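Local structure of esterase (Thermotoga maritima, 3DOH) at residues A[139-144]-A[193-198]; A[200-205]-A[370-375]; A[268-273]-A[364-369]; A[276-281]-A[311-316]. The protein hydrolyses carboxylic esters as a thermostable esterase that couples an immunoglobulin-like N-terminal domain to an alpha/beta-hydrolase domain. One frame throughout, in Å; residues are numbered along the deposited sequence.

Contact 1. Residues A[139-144]-A[193-198]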
loop_
_atom_site.group_PDB
_atom_site.type_symbol
_atom_site.label_atom_id
_atom_site.label_comp_id
_atom_site.label_asym_id
_atom_site.label_seq_id
_atom_site.Cartn_x
_atom_site.Cartn_y
_atom_site.Cartn_z
ATOM N N LEU A 139 21.543 -18.891 24.137
ATOM C CA LEU A 139 22.363 -17.761 24.556
ATOM C C LEU A 139 21.858 -17.169 25.867
ATOM O O LEU A 139 20.925 -16.366 25.879
ATOM C CB LEU A 139 22.387 -16.684 23.469
ATOM C CG LEU A 139 23.479 -16.819 22.406
ATOM C CD1 LEU A 139 23.392 -15.683 21.398
ATOM C CD2 LEU A 139 24.855 -16.865 23.050
ATOM N N ILE A 140 22.479 -17.572 26.971
ATOM C CA ILE A 140 22.118 -17.056 28.286
ATOM C C ILE A 140 21.402 -18.115 29.117
ATOM O O ILE A 140 21.555 -18.170 30.336
ATOM C CB ILE A 140 21.220 -15.809 28.176
ATOM C CG1 ILE A 140 21.907 -14.730 27.336
ATOM C CG2 ILE A 140 20.876 -15.277 29.558
ATOM C CD1 ILE A 140 23.059 -14.048 28.041
ATOM N N ILE A 141 20.617 -18.954 28.447
ATOM C CA ILE A 141 20.026 -20.123 29.086
ATOM C C ILE A 141 21.080 -21.186 29.375
ATOM O O ILE A 141 20.906 -22.021 30.264
ATOM C CB ILE A 141 18.915 -20.740 28.214
ATOM C CG1 ILE A 141 17.625 -19.928 28.341
ATOM C CG2 ILE A 141 18.677 -22.191 28.604
ATOM C CD1 ILE A 141 16.463 -20.502 27.562
ATOM N N ASP A 142 22.174 -21.149 28.621
ATOM C CA ASP A 142 23.271 -22.063 28.831
ATOM C C ASP A 142 24.252 -21.625 29.928
ATOM O O ASP A 142 25.149 -22.368 30.238
ATOM C CB ASP A 142 23.994 -22.328 27.508
ATOM C CG ASP A 142 24.704 -21.077 26.967
ATOM O OD1 ASP A 142 24.639 -19.983 27.639
ATOM O OD2 ASP A 142 25.316 -21.205 25.863
ATOM N N ASP A 143 24.084 -20.446 30.522
ATOM C CA ASP A 143 24.849 -20.109 31.739
ATOM C C ASP A 143 24.225 -20.535 33.054
ATOM O O ASP A 143 24.863 -20.385 34.097
ATOM C CB ASP A 143 25.151 -18.615 31.856
ATOM C CG ASP A 143 25.809 -18.063 30.633
ATOM O OD1 ASP A 143 26.870 -18.596 30.251
ATOM O OD2 ASP A 143 25.264 -17.093 30.046
ATOM N N PHE A 144 22.977 -20.990 33.014
ATOM C CA PHE A 144 22.244 -21.470 34.184
ATOM C C PHE A 144 22.487 -22.947 34.230
ATOM O O PHE A 144 21.982 -23.697 33.380
ATOM C CB PHE A 144 20.715 -21.313 34.012
ATOM C CG PHE A 144 20.204 -19.921 34.180
ATOM C CD1 PHE A 144 20.597 -18.900 33.304
ATOM C CD2 PHE A 144 19.304 -19.624 35.208
ATOM C CE1 PHE A 144 20.148 -17.605 33.451
ATOM C CE2 PHE A 144 18.817 -18.300 35.373
ATOM C CZ PHE A 144 19.241 -17.290 34.472
ATOM N N GLN A 193 10.871 -22.824 32.133
ATOM C CA GLN A 193 10.674 -21.748 33.127
ATOM C C GLN A 193 11.712 -20.650 32.971
ATOM O O GLN A 193 11.649 -19.565 33.596
ATOM C CB GLN A 193 10.616 -22.309 34.570
ATOM C CG GLN A 193 11.944 -22.559 35.275
ATOM C CD GLN A 193 12.597 -23.868 34.874
ATOM O OE1 GLN A 193 12.206 -24.491 33.879
ATOM N NE2 GLN A 193 13.599 -24.299 35.646
ATOM N N VAL A 194 12.651 -20.942 32.088
ATOM C CA VAL A 194 13.759 -20.079 31.852
ATOM C C VAL A 194 13.664 -19.577 30.393
ATOM O O VAL A 194 14.394 -18.685 29.986
ATOM C CB VAL A 194 15.063 -20.867 32.250
ATOM C CG1 VAL A 194 16.024 -21.091 31.094
ATOM C CG2 VAL A 194 15.737 -20.266 33.479
ATOM N N ALA A 195 12.739 -20.114 29.613
ATOM C CA ALA A 195 12.694 -19.789 28.217
ATOM C C ALA A 195 11.373 -19.129 27.810
ATOM O O ALA A 195 11.280 -18.462 26.774
ATOM C CB ALA A 195 12.916 -21.018 27.415
ATOM N N GLY A 196 10.349 -19.305 28.626
ATOM C CA GLY A 196 9.024 -18.798 28.277
ATOM C C GLY A 196 8.922 -17.286 28.249
ATOM O O GLY A 196 8.110 -16.754 27.512
ATOM N N ASN A 197 9.760 -16.592 29.024
ATOM C CA ASN A 197 9.822 -15.110 29.060
ATOM C C ASN A 197 11.171 -14.651 29.669
ATOM O O ASN A 197 12.012 -15.494 29.954
ATOM C CB ASN A 197 8.641 -14.566 29.843
ATOM C CG ASN A 197 8.439 -15.308 31.141
ATOM O OD1 ASN A 197 7.335 -15.809 31.427
ATOM N ND2 ASN A 197 9.504 -15.385 31.954
ATOM N N ARG A 198 11.382 -13.353 29.867
ATOM C CA ARG A 198 12.691 -12.845 30.253
ATOM C C ARG A 198 12.811 -12.837 31.782
ATOM O O ARG A 198 13.713 -12.225 32.364
ATOM C CB ARG A 198 12.938 -11.445 29.649
ATOM C CG ARG A 198 13.467 -11.375 28.168
ATOM C CD ARG A 198 14.575 -10.283 27.976
ATOM N NE ARG A 198 15.557 -10.646 26.927
ATOM C CZ ARG A 198 15.694 -10.048 25.713
ATOM N NH1 ARG A 198 14.916 -9.006 25.346
ATOM N NH2 ARG A 198 16.622 -10.487 24.832
#
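Ile141 lies against Val194 and Ala195, and every branch of its side chain takes part. The CB itself is on the outskirts, 4.1 Å from Val194 CG1. From there CG2 stands anti to the backbone N and reaches the same Val194 methyl at 3.8 Å. The other branch goes further. Ile141 CG1 comes to 3.4 Å from Val194 CG1, and because the chain continues extended (chi2 -177°) Ile141 CD1 touches both Val194 CG1 and Ala195 CB, each at 3.6 Å. The side chains of Ile141 and Val194 slide alongside each other in opposite directions. Val194 uses its second methyl for another partner: CG2 sits over one face of the Phe144 ring, 4.0 Å from Phe144 CD2. Cutting Ile141 back to an alanine is likely to leave Val194 CG1 and the Ala195 methyl without their main partner across this contact. Segment 139-144 is the turn that leads from strand 129-139 of the sheet in the Ig-like part to strand 144-150, an edge strand of the hydrolase sheet in this chain. Its polar groups have other partners: Asp142 forms a salt bridge with Lys137, and Asp142 OD1 receives a weak hydrogen bond from Ile140 N. Arg161 touches both Ile141 and Val194, while Val15 of strand 8-16 packs on Ile141. No hydrogen bond joins the two segments. The link between the interdomain turn and the end of helix 192-195 rests on buried aliphatic groups and one ring face, so it depends on shape and exclusion of water.

Contact 2. Residues A[200-205]-A[370-375]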
loop_
_atom_site.group_PDB
_atom_site.type_symbol
_atom_site.label_atom_id
_atom_site.label_comp_id
_atom_site.label_asym_id
_atom_site.label_seq_id
_atom_site.Cartn_x
_atom_site.Cartn_y
_atom_site.Cartn_z
ATOM N N ALA A 200 13.753 -14.927 34.160
ATOM C CA ALA A 200 14.934 -15.444 34.861
ATOM C C ALA A 200 16.178 -14.757 34.318
ATOM O O ALA A 200 17.074 -14.359 35.038
ATOM C CB ALA A 200 15.045 -16.960 34.683
ATOM N N VAL A 201 16.163 -14.588 33.016
ATOM C CA VAL A 201 17.323 -14.345 32.228
ATOM C C VAL A 201 17.744 -12.868 32.229
ATOM O O VAL A 201 18.929 -12.536 32.141
ATOM C CB VAL A 201 16.945 -14.881 30.830
ATOM C CG1 VAL A 201 17.006 -13.832 29.751
ATOM C CG2 VAL A 201 17.609 -16.217 30.537
ATOM N N VAL A 202 16.790 -11.965 32.378
ATOM C CA VAL A 202 17.114 -10.523 32.376
ATOM C C VAL A 202 18.187 -10.243 33.442
ATOM O O VAL A 202 19.183 -9.571 33.168
ATOM C CB VAL A 202 15.831 -9.635 32.535
ATOM C CG1 VAL A 202 15.120 -9.903 33.873
ATOM C CG2 VAL A 202 16.159 -8.173 32.360
ATOM N N TRP A 203 18.009 -10.833 34.626
ATOM C CA TRP A 203 18.923 -10.594 35.709
ATOM C C TRP A 203 20.288 -11.124 35.332
ATOM O O TRP A 203 21.285 -10.772 35.917
ATOM C CB TRP A 203 18.409 -11.253 36.956
ATOM C CG TRP A 203 16.893 -11.052 37.116
ATOM C CD1 TRP A 203 15.906 -11.968 36.827
ATOM C CD2 TRP A 203 16.223 -9.869 37.574
ATOM N NE1 TRP A 203 14.674 -11.417 37.076
ATOM C CE2 TRP A 203 14.842 -10.131 37.533
ATOM C CE3 TRP A 203 16.660 -8.605 37.988
ATOM C CZ2 TRP A 203 13.888 -9.173 37.912
ATOM C CZ3 TRP A 203 15.719 -7.658 38.374
ATOM C CH2 TRP A 203 14.351 -7.944 38.325
ATOM N N ALA A 204 20.336 -11.939 34.294
ATOM C CA ALA A 204 21.573 -12.619 33.982
ATOM C C ALA A 204 22.266 -11.991 32.795
ATOM O O ALA A 204 23.397 -12.356 32.481
ATOM C CB ALA A 204 21.328 -14.126 33.772
ATOM N N GLN A 205 21.612 -11.028 32.162
ATOM C CA GLN A 205 22.236 -10.265 31.067
ATOM C C GLN A 205 23.503 -9.515 31.505
ATOM O O GLN A 205 23.516 -8.929 32.567
ATOM C CB GLN A 205 21.193 -9.344 30.421
ATOM C CG GLN A 205 20.287 -10.103 29.389
ATOM C CD GLN A 205 19.086 -9.294 28.928
ATOM O OE1 GLN A 205 18.188 -9.835 28.259
ATOM N NE2 GLN A 205 19.043 -7.979 29.279
ATOM N N GLU A 370 14.059 0.867 35.284
ATOM C CA GLU A 370 13.779 1.492 36.569
ATOM C C GLU A 370 13.485 0.399 37.618
ATOM O O GLU A 370 14.044 0.394 38.722
ATOM C CB GLU A 370 12.568 2.455 36.428
ATOM C CG GLU A 370 12.772 3.887 36.966
ATOM C CD GLU A 370 11.583 4.458 37.850
ATOM O OE1 GLU A 370 10.436 4.719 37.331
ATOM O OE2 GLU A 370 11.829 4.667 39.081
ATOM N N ALA A 371 12.623 -0.538 37.231
ATOM C CA ALA A 371 12.205 -1.670 38.071
ATOM C C ALA A 371 13.381 -2.542 38.491
ATOM O O ALA A 371 13.548 -2.863 39.681
ATOM C CB ALA A 371 11.178 -2.505 37.334
ATOM N N ILE A 372 14.192 -2.920 37.508
ATOM C CA ILE A 372 15.444 -3.652 37.760
ATOM C C ILE A 372 16.372 -2.914 38.740
ATOM O O ILE A 372 16.813 -3.479 39.760
ATOM C CB ILE A 372 16.137 -3.953 36.430
ATOM C CG1 ILE A 372 15.343 -5.033 35.700
ATOM C CG2 ILE A 372 17.589 -4.324 36.643
ATOM C CD1 ILE A 372 15.502 -4.954 34.230
ATOM N N GLU A 373 16.612 -1.631 38.462
ATOM C CA GLU A 373 17.513 -0.837 39.293
ATOM C C GLU A 373 16.969 -0.763 40.694
ATOM O O GLU A 373 17.726 -0.957 41.676
ATOM C CB GLU A 373 17.683 0.569 38.721
ATOM C CG GLU A 373 18.771 0.670 37.640
ATOM C CD GLU A 373 20.100 0.062 38.098
ATOM O OE1 GLU A 373 20.504 -0.975 37.514
ATOM O OE2 GLU A 373 20.721 0.598 39.061
ATOM N N TRP A 374 15.654 -0.496 40.793
ATOM C CA TRP A 374 14.998 -0.371 42.065
ATOM C C TRP A 374 15.152 -1.641 42.904
ATOM O O TRP A 374 15.339 -1.578 44.118
ATOM C CB TRP A 374 13.529 -0.070 41.844
ATOM C CG TRP A 374 12.707 -0.154 43.117
ATOM C CD1 TRP A 374 12.490 0.860 44.022
ATOM C CD2 TRP A 374 11.992 -1.312 43.636
ATOM N NE1 TRP A 374 11.673 0.410 45.038
ATOM C CE2 TRP A 374 11.355 -0.909 44.827
ATOM C CE3 TRP A 374 11.793 -2.622 43.184
ATOM C CZ2 TRP A 374 10.567 -1.792 45.594
ATOM C CZ3 TRP A 374 11.001 -3.497 43.958
ATOM C CH2 TRP A 374 10.412 -3.076 45.142
ATOM N N LEU A 375 15.076 -2.809 42.271
ATOM C CA LEU A 375 15.085 -4.024 43.073
ATOM C C LEU A 375 16.438 -4.080 43.740
ATOM O O LEU A 375 16.523 -4.356 44.941
ATOM C CB LEU A 375 14.800 -5.263 42.241
ATOM C CG LEU A 375 14.728 -6.645 42.907
ATOM C CD1 LEU A 375 13.379 -6.870 43.565
ATOM C CD2 LEU A 375 14.929 -7.661 41.836
#
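The indole of Trp203 reaches helix 369-376 with the far corner of its six-membered ring. Val202 CG1, from its own segment, lies 3.5 Å above one face of that indole, offset toward the rim. The helix side chains approach obliquely. Leu375 CD2 touches Trp203 CZ3 and CH2, each at 3.6 Å, and the two side chains cross at about a right angle. Ile372 CG1 is 3.8 Å from Trp203 CZ3. Trp203 NE1 is hydrogen-bonded to Gly199 O, so the polar end of the ring is tied to its own loop.

Val202 adds the third point of the contact. Its CG2 is anti to the backbone N, with CG1 taking the crowded position (chi1 62°). This lets one methyl lie on the indole while CG2 meets Ile372 CD1 at 3.8 Å. Leu375 extends from the helix with CG anti to its backbone N (chi1 -178°), which brings CD2 to the indole corner. A serine at Trp203 would probably open a gap beside Ile372 and Leu375 and leave Gly199 O without its indole donor.

Segment 200-205 includes a 3-10 turn, 202-204, just ahead of helix 206-209, with Gln205 as the N-cap residue. Tyr208 of that helix touches both Val202 and Ile372. Leu375 packs on Ala290 and Ile292 of strand 290-294, and the Trp203 indole lies next to Thr268 of strand 264-270. Loop and helix thus pack beside each other against the hydrolase sheet.

Contact 3. Residues A[268-273]-A[364-369]; sequences TGLSMG and PTYENQ. With SO4 (sulfate ion), chain C.
Tyr366 meets Thr268 on the strand that leads into what is probably the nucleophile elbow of the alpha/beta-hydrolase fold. The sequence Gly269-Leu270-Ser271-Met272-Gly273 matches the GxSxG pattern. Ser271 sits in the sharp turn between strand 264-270 and helix 272-283, with a positive phi of 68°, as expected of an elbow serine. A CB on Gly269 would run into Gly273 O, which suits glycine there.

Hydrogen bonding across the segments comes down to one bond. Tyr366 OH donates to Thr268 OG1 at 2.6 Å, with the hydroxyl of Thr268 lying near the plane of the ring. Thr268 OG1 is also hydrogen-bonded to Ile292 O, so two partners grip this buried oxygen. Its anti placement relative to the backbone N (chi1 179°) points it at the tyrosine, and the two side chains come from opposite directions.

Apolar contact is thinner. Leu270 CD1 stands at the ring edge, 4.5 Å from Tyr366 CE2. Ile294 and Phe179, on the two neighbouring strands, also touch both Leu270 and Tyr366.

The third kind of interaction is polar and gathers at Ser271. Its OG is hydrogen-bonded to His359 NE2, consistent with a Ser-His-Asp triad completed by Asp319. Ser271 also meets a sulfate, probably from the crystallisation liquor, which is hydrogen-bonded to Ala183 N and His359 NE2 as well. The sulfate's place is consistent with a substrate pocket. Ser271 OG lies 2.7 Å from sulfate O3 and 2.6 Å from sulfate O4.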
loop_
_atom_site.group_PDB
_atom_site.type_symbol
_atom_site.label_atom_id
_atom_site.label_comp_id
_atom_site.label_asym_id
_atom_site.label_seq_id
_atom_site.Cartn_x
_atom_site.Cartn_y
_atom_site.Cartn_z
ATOM N N THR A 268 10.489 -12.546 42.374
ATOM C CA THR A 268 9.523 -12.119 41.403
ATOM C C THR A 268 8.995 -13.338 40.646
ATOM O O THR A 268 9.677 -14.367 40.541
ATOM C CB THR A 268 10.128 -11.053 40.396
ATOM O OG1 THR A 268 9.136 -10.666 39.417
ATOM C CG2 THR A 268 11.356 -11.612 39.688
ATOM N N GLY A 269 7.782 -13.206 40.127
ATOM C CA GLY A 269 7.168 -14.206 39.302
ATOM C C GLY A 269 5.907 -13.607 38.705
ATOM O O GLY A 269 5.456 -12.552 39.133
ATOM N N LEU A 270 5.345 -14.282 37.709
ATOM C CA LEU A 270 4.193 -13.757 36.987
ATOM C C LEU A 270 3.030 -14.741 37.029
ATOM O O LEU A 270 3.224 -15.951 36.905
ATOM C CB LEU A 270 4.565 -13.446 35.536
ATOM C CG LEU A 270 5.218 -14.581 34.745
ATOM C CD1 LEU A 270 6.653 -14.798 35.199
ATOM C CD2 LEU A 270 4.410 -15.863 34.878
ATOM N N SER A 271 1.821 -14.218 37.207
ATOM C CA SER A 271 0.617 -15.018 37.023
ATOM C C SER A 271 0.544 -16.079 38.137
ATOM O O SER A 271 0.412 -15.705 39.301
ATOM C CB SER A 271 0.628 -15.613 35.620
ATOM O OG SER A 271 -0.595 -16.242 35.358
ATOM N N MET A 272 0.688 -17.368 37.822
ATOM C CA MET A 272 0.792 -18.404 38.881
ATOM C C MET A 272 2.019 -18.127 39.752
ATOM O O MET A 272 2.012 -18.336 40.976
ATOM C CB MET A 272 0.829 -19.823 38.267
ATOM C CG MET A 272 0.863 -21.007 39.252
ATOM S SD MET A 272 1.348 -22.602 38.496
ATOM C CE MET A 272 3.139 -22.492 38.238
ATOM N N GLY A 273 3.062 -17.607 39.113
ATOM C CA GLY A 273 4.274 -17.173 39.831
ATOM C C GLY A 273 4.096 -15.868 40.604
ATOM O O GLY A 273 4.908 -15.553 41.502
ATOM N N PRO A 364 6.333 -5.930 29.426
ATOM C CA PRO A 364 6.967 -4.628 29.629
ATOM C C PRO A 364 7.696 -4.529 30.947
ATOM O O PRO A 364 8.621 -3.714 31.088
ATOM C CB PRO A 364 5.795 -3.648 29.659
ATOM C CG PRO A 364 4.589 -4.457 29.698
ATOM C CD PRO A 364 4.870 -5.861 29.400
ATOM N N THR A 365 7.269 -5.316 31.928
ATOM C CA THR A 365 7.786 -5.150 33.275
ATOM C C THR A 365 9.253 -5.523 33.324
ATOM O O THR A 365 10.050 -4.744 33.815
ATOM C CB THR A 365 6.976 -5.980 34.245
ATOM O OG1 THR A 365 5.627 -5.526 34.164
ATOM C CG2 THR A 365 7.468 -5.823 35.636
ATOM N N TYR A 366 9.606 -6.695 32.794
ATOM C CA TYR A 366 11.009 -7.108 32.743
ATOM C C TYR A 366 11.839 -6.268 31.789
ATOM O O TYR A 366 13.079 -6.325 31.812
ATOM C CB TYR A 366 11.165 -8.619 32.482
ATOM C CG TYR A 366 10.659 -9.424 33.660
ATOM C CD1 TYR A 366 11.039 -9.082 34.959
ATOM C CD2 TYR A 366 9.770 -10.503 33.494
ATOM C CE1 TYR A 366 10.565 -9.805 36.059
ATOM C CE2 TYR A 366 9.286 -11.214 34.617
ATOM C CZ TYR A 366 9.707 -10.856 35.878
ATOM O OH TYR A 366 9.262 -11.517 36.984
ATOM N N GLU A 367 11.165 -5.463 30.979
ATOM C CA GLU A 367 11.863 -4.501 30.117
ATOM C C GLU A 367 12.022 -3.114 30.774
ATOM O O GLU A 367 12.582 -2.198 30.176
ATOM C CB GLU A 367 11.246 -4.442 28.701
ATOM C CG GLU A 367 11.391 -5.732 27.856
ATOM C CD GLU A 367 12.851 -6.268 27.728
ATOM O OE1 GLU A 367 13.665 -5.649 27.005
ATOM O OE2 GLU A 367 13.180 -7.331 28.334
ATOM N N ASN A 368 11.625 -2.988 32.030
ATOM C CA ASN A 368 11.705 -1.713 32.728
ATOM C C ASN A 368 13.005 -1.544 33.553
ATOM O O ASN A 368 13.160 -2.142 34.643
ATOM C CB ASN A 368 10.474 -1.621 33.615
ATOM C CG ASN A 368 10.292 -0.267 34.269
ATOM O OD1 ASN A 368 11.263 0.437 34.605
ATOM N ND2 ASN A 368 9.018 0.082 34.516
ATOM N N GLN A 369 13.934 -0.733 33.040
ATOM C CA GLN A 369 15.251 -0.533 33.680
ATOM C C GLN A 369 15.087 0.055 35.089
ATOM O O GLN A 369 15.877 -0.243 35.980
ATOM C CB GLN A 369 16.246 0.286 32.786
ATOM C CG GLN A 369 17.510 0.791 33.568
ATOM C CD GLN A 369 18.706 1.290 32.701
ATOM O OE1 GLN A 369 18.521 1.860 31.621
ATOM N NE2 GLN A 369 19.944 1.093 33.209
HETATM S S SO4 C . 0.297 -18.337 33.087
HETATM O O1 SO4 C . -0.507 -19.346 32.395
HETATM O O2 SO4 C . 1.649 -18.358 32.457
HETATM O O3 SO4 C . 0.287 -18.639 34.538
HETATM O O4 SO4 C . -0.305 -17.030 32.920
#

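Contact 4. Residues A[276-281]-A[311-316]; sequences GTWTAI and IWVFHA
Trp278, on the helix that follows the probable nucleophile elbow, packs on Ile311 and Val313 at the start of strand 311-316. The axes of segments 276-281 and 311-316 run nearly antiparallel, at 157°, and are 11.7 Å apart at closest approach. A helix packed along the strands on one face of the sheet is usual in an alpha/beta-hydrolase domain.

The close packing is at Ile311 and Val313, in the first half of the strand. Trp278 CZ2 touches Val313 CG2 at 3.5 Å, its indole crossing the valine at about a right angle. The neighbouring ring atom, Trp278 CH2, meets Ile311 CG2 at 3.8 Å. Ile281 approaches Ile311 tip to tip, with the two CD1 atoms, Ile281 CD1 and Ile311 CD1, 3.5 Å apart. Ile281 has its CG1 between the backbone N and the carbonyl carbon (chi1 58°), and the chain then extends so that CD1 points at the strand.

Further along, the two elements part. His315 makes no contact with segment 276-281, and its ND1 instead donates to Ala316 O at 3.3 Å, from above the carbonyl plane. The looser end is still buried, not a solvent side. Trp312 points away from the helix, to the other face of the sheet, where its ring has Phe314 CZ over one face and meets Trp374 edge-to-face.

Helix 325-336 closes the same side as Trp278: Leu330 touches the indole, and Ser327 and Val331 touch Val313. With no hydrogen bond between the segments, helix and strand are joined here by a buried indole and aliphatic branches, so their fit rests on apolar packing alone.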
loop_
_atom_site.group_PDB
_atom_site.type_symbol
_atom_site.label_atom_id
_atom_site.label_comp_id
_atom_site.label_asym_id
_atom_site.label_seq_id
_atom_site.Cartn_x
_atom_site.Cartn_y
_atom_site.Cartn_z
ATOM N N GLY A 276 2.387 -16.987 43.576
ATOM C CA GLY A 276 3.540 -17.608 44.224
ATOM C C GLY A 276 4.371 -16.625 45.019
ATOM O O GLY A 276 4.732 -16.900 46.184
ATOM N N THR A 277 4.663 -15.480 44.397
ATOM C CA THR A 277 5.457 -14.420 44.995
ATOM C C THR A 277 4.713 -13.853 46.186
ATOM O O THR A 277 5.297 -13.712 47.264
ATOM C CB THR A 277 5.834 -13.319 43.943
ATOM O OG1 THR A 277 6.559 -13.941 42.883
ATOM C CG2 THR A 277 6.684 -12.167 44.543
ATOM N N TRP A 278 3.433 -13.523 46.017
ATOM C CA TRP A 278 2.678 -12.928 47.139
ATOM C C TRP A 278 2.674 -13.892 48.316
ATOM O O TRP A 278 2.815 -13.447 49.462
ATOM C CB TRP A 278 1.230 -12.639 46.776
ATOM C CG TRP A 278 1.033 -11.406 46.006
ATOM C CD1 TRP A 278 0.570 -11.310 44.712
ATOM C CD2 TRP A 278 1.254 -10.047 46.462
ATOM N NE1 TRP A 278 0.503 -9.994 44.347
ATOM C CE2 TRP A 278 0.913 -9.194 45.391
ATOM C CE3 TRP A 278 1.719 -9.477 47.668
ATOM C CZ2 TRP A 278 1.014 -7.795 45.481
ATOM C CZ3 TRP A 278 1.824 -8.077 47.759
ATOM C CH2 TRP A 278 1.468 -7.255 46.672
ATOM N N THR A 279 2.486 -15.196 48.023
ATOM C CA THR A 279 2.357 -16.225 49.043
ATOM C C THR A 279 3.680 -16.397 49.779
ATOM O O THR A 279 3.716 -16.388 51.009
ATOM C CB THR A 279 1.842 -17.575 48.442
ATOM O OG1 THR A 279 0.511 -17.404 47.905
ATOM C CG2 THR A 279 1.830 -18.708 49.503
ATOM N N ALA A 280 4.760 -16.543 49.008
ATOM C CA ALA A 280 6.135 -16.623 49.538
ATOM C C ALA A 280 6.510 -15.542 50.536
ATOM O O ALA A 280 7.036 -15.832 51.604
ATOM C CB ALA A 280 7.128 -16.622 48.419
ATOM N N ILE A 281 6.279 -14.289 50.188
ATOM C CA ILE A 281 6.713 -13.218 51.075
ATOM C C ILE A 281 5.819 -13.123 52.297
ATOM O O ILE A 281 6.272 -12.759 53.355
ATOM C CB ILE A 281 6.815 -11.838 50.357
ATOM C CG1 ILE A 281 5.475 -11.436 49.725
ATOM C CG2 ILE A 281 8.007 -11.812 49.373
ATOM C CD1 ILE A 281 5.416 -10.040 49.300
ATOM N N ILE A 311 7.898 -3.532 47.742
ATOM C CA ILE A 311 7.160 -4.355 46.801
ATOM C C ILE A 311 6.732 -3.482 45.641
ATOM O O ILE A 311 6.156 -2.433 45.847
ATOM C CB ILE A 311 5.875 -4.964 47.491
ATOM C CG1 ILE A 311 6.292 -5.947 48.601
ATOM C CG2 ILE A 311 4.944 -5.623 46.463
ATOM C CD1 ILE A 311 5.159 -6.541 49.428
ATOM N N TRP A 312 6.978 -3.911 44.408
ATOM C CA TRP A 312 6.498 -3.149 43.264
ATOM C C TRP A 312 5.621 -4.092 42.450
ATOM O O TRP A 312 6.102 -5.020 41.801
ATOM C CB TRP A 312 7.661 -2.572 42.466
ATOM C CG TRP A 312 7.264 -1.635 41.382
ATOM C CD1 TRP A 312 6.043 -1.534 40.799
ATOM C CD2 TRP A 312 8.110 -0.694 40.699
ATOM N NE1 TRP A 312 6.060 -0.575 39.812
ATOM C CE2 TRP A 312 7.317 -0.042 39.734
ATOM C CE3 TRP A 312 9.459 -0.334 40.818
ATOM C CZ2 TRP A 312 7.823 0.955 38.889
ATOM C CZ3 TRP A 312 9.972 0.661 39.973
ATOM C CH2 TRP A 312 9.156 1.286 39.023
ATOM N N VAL A 313 4.318 -3.861 42.543
ATOM C CA VAL A 313 3.310 -4.654 41.865
ATOM C C VAL A 313 3.070 -4.158 40.416
ATOM O O VAL A 313 3.122 -2.960 40.136
ATOM C CB VAL A 313 2.005 -4.546 42.657
ATOM C CG1 VAL A 313 0.921 -5.472 42.095
ATOM C CG2 VAL A 313 2.251 -4.854 44.114
ATOM N N PHE A 314 2.814 -5.086 39.501
ATOM C CA PHE A 314 2.530 -4.780 38.103
ATOM C C PHE A 314 1.309 -5.638 37.701
ATOM O O PHE A 314 1.193 -6.812 38.140
ATOM C CB PHE A 314 3.739 -5.130 37.199
ATOM C CG PHE A 314 4.953 -4.252 37.399
ATOM C CD1 PHE A 314 5.851 -4.490 38.444
ATOM C CD2 PHE A 314 5.207 -3.173 36.543
ATOM C CE1 PHE A 314 6.996 -3.647 38.623
ATOM C CE2 PHE A 314 6.355 -2.336 36.728
ATOM C CZ PHE A 314 7.237 -2.573 37.757
ATOM N N HIS A 315 0.409 -5.074 36.880
ATOM C CA HIS A 315 -0.782 -5.771 36.390
ATOM C C HIS A 315 -1.314 -4.924 35.232
ATOM O O HIS A 315 -1.072 -3.728 35.178
ATOM C CB HIS A 315 -1.836 -5.818 37.500
ATOM C CG HIS A 315 -2.703 -7.039 37.479
ATOM N ND1 HIS A 315 -3.425 -7.428 36.369
ATOM C CD2 HIS A 315 -3.001 -7.931 38.452
ATOM C CE1 HIS A 315 -4.104 -8.522 36.653
ATOM N NE2 HIS A 315 -3.877 -8.835 37.916
ATOM N N ALA A 316 -2.041 -5.514 34.296
ATOM C CA ALA A 316 -2.665 -4.700 33.255
ATOM C C ALA A 316 -4.128 -4.636 33.577
ATOM O O ALA A 316 -4.742 -5.667 33.920
ATOM C CB ALA A 316 -2.458 -5.291 31.891
#

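In the fold
The contacts run from the domain junction into the hydrolase core. Contact 1 lies about 14 Å from contact 2, centre to centre, and joins it where Phe144 CE1 meets Ala204 CB at 3.7 Å. It also touches contact 3, through Arg198 on Glu367 and Tyr366. Contact 2 is about 10 Å from contact 3 between centres; there Trp203 CZ2 lies 3.9 Å from Thr268 CG2. Contacts 3 and 4 share helix 272-283 and are the closest pair, about 9 Å between centres. Contact 3 holds the probable nucleophile and its bound sulfate. Contacts 1 and 4 are farthest apart, about 21 Å between centres, and do not touch. Contacts 2 and 4 meet where Ala371 CB lies 4.0 Å from Phe314 CZ.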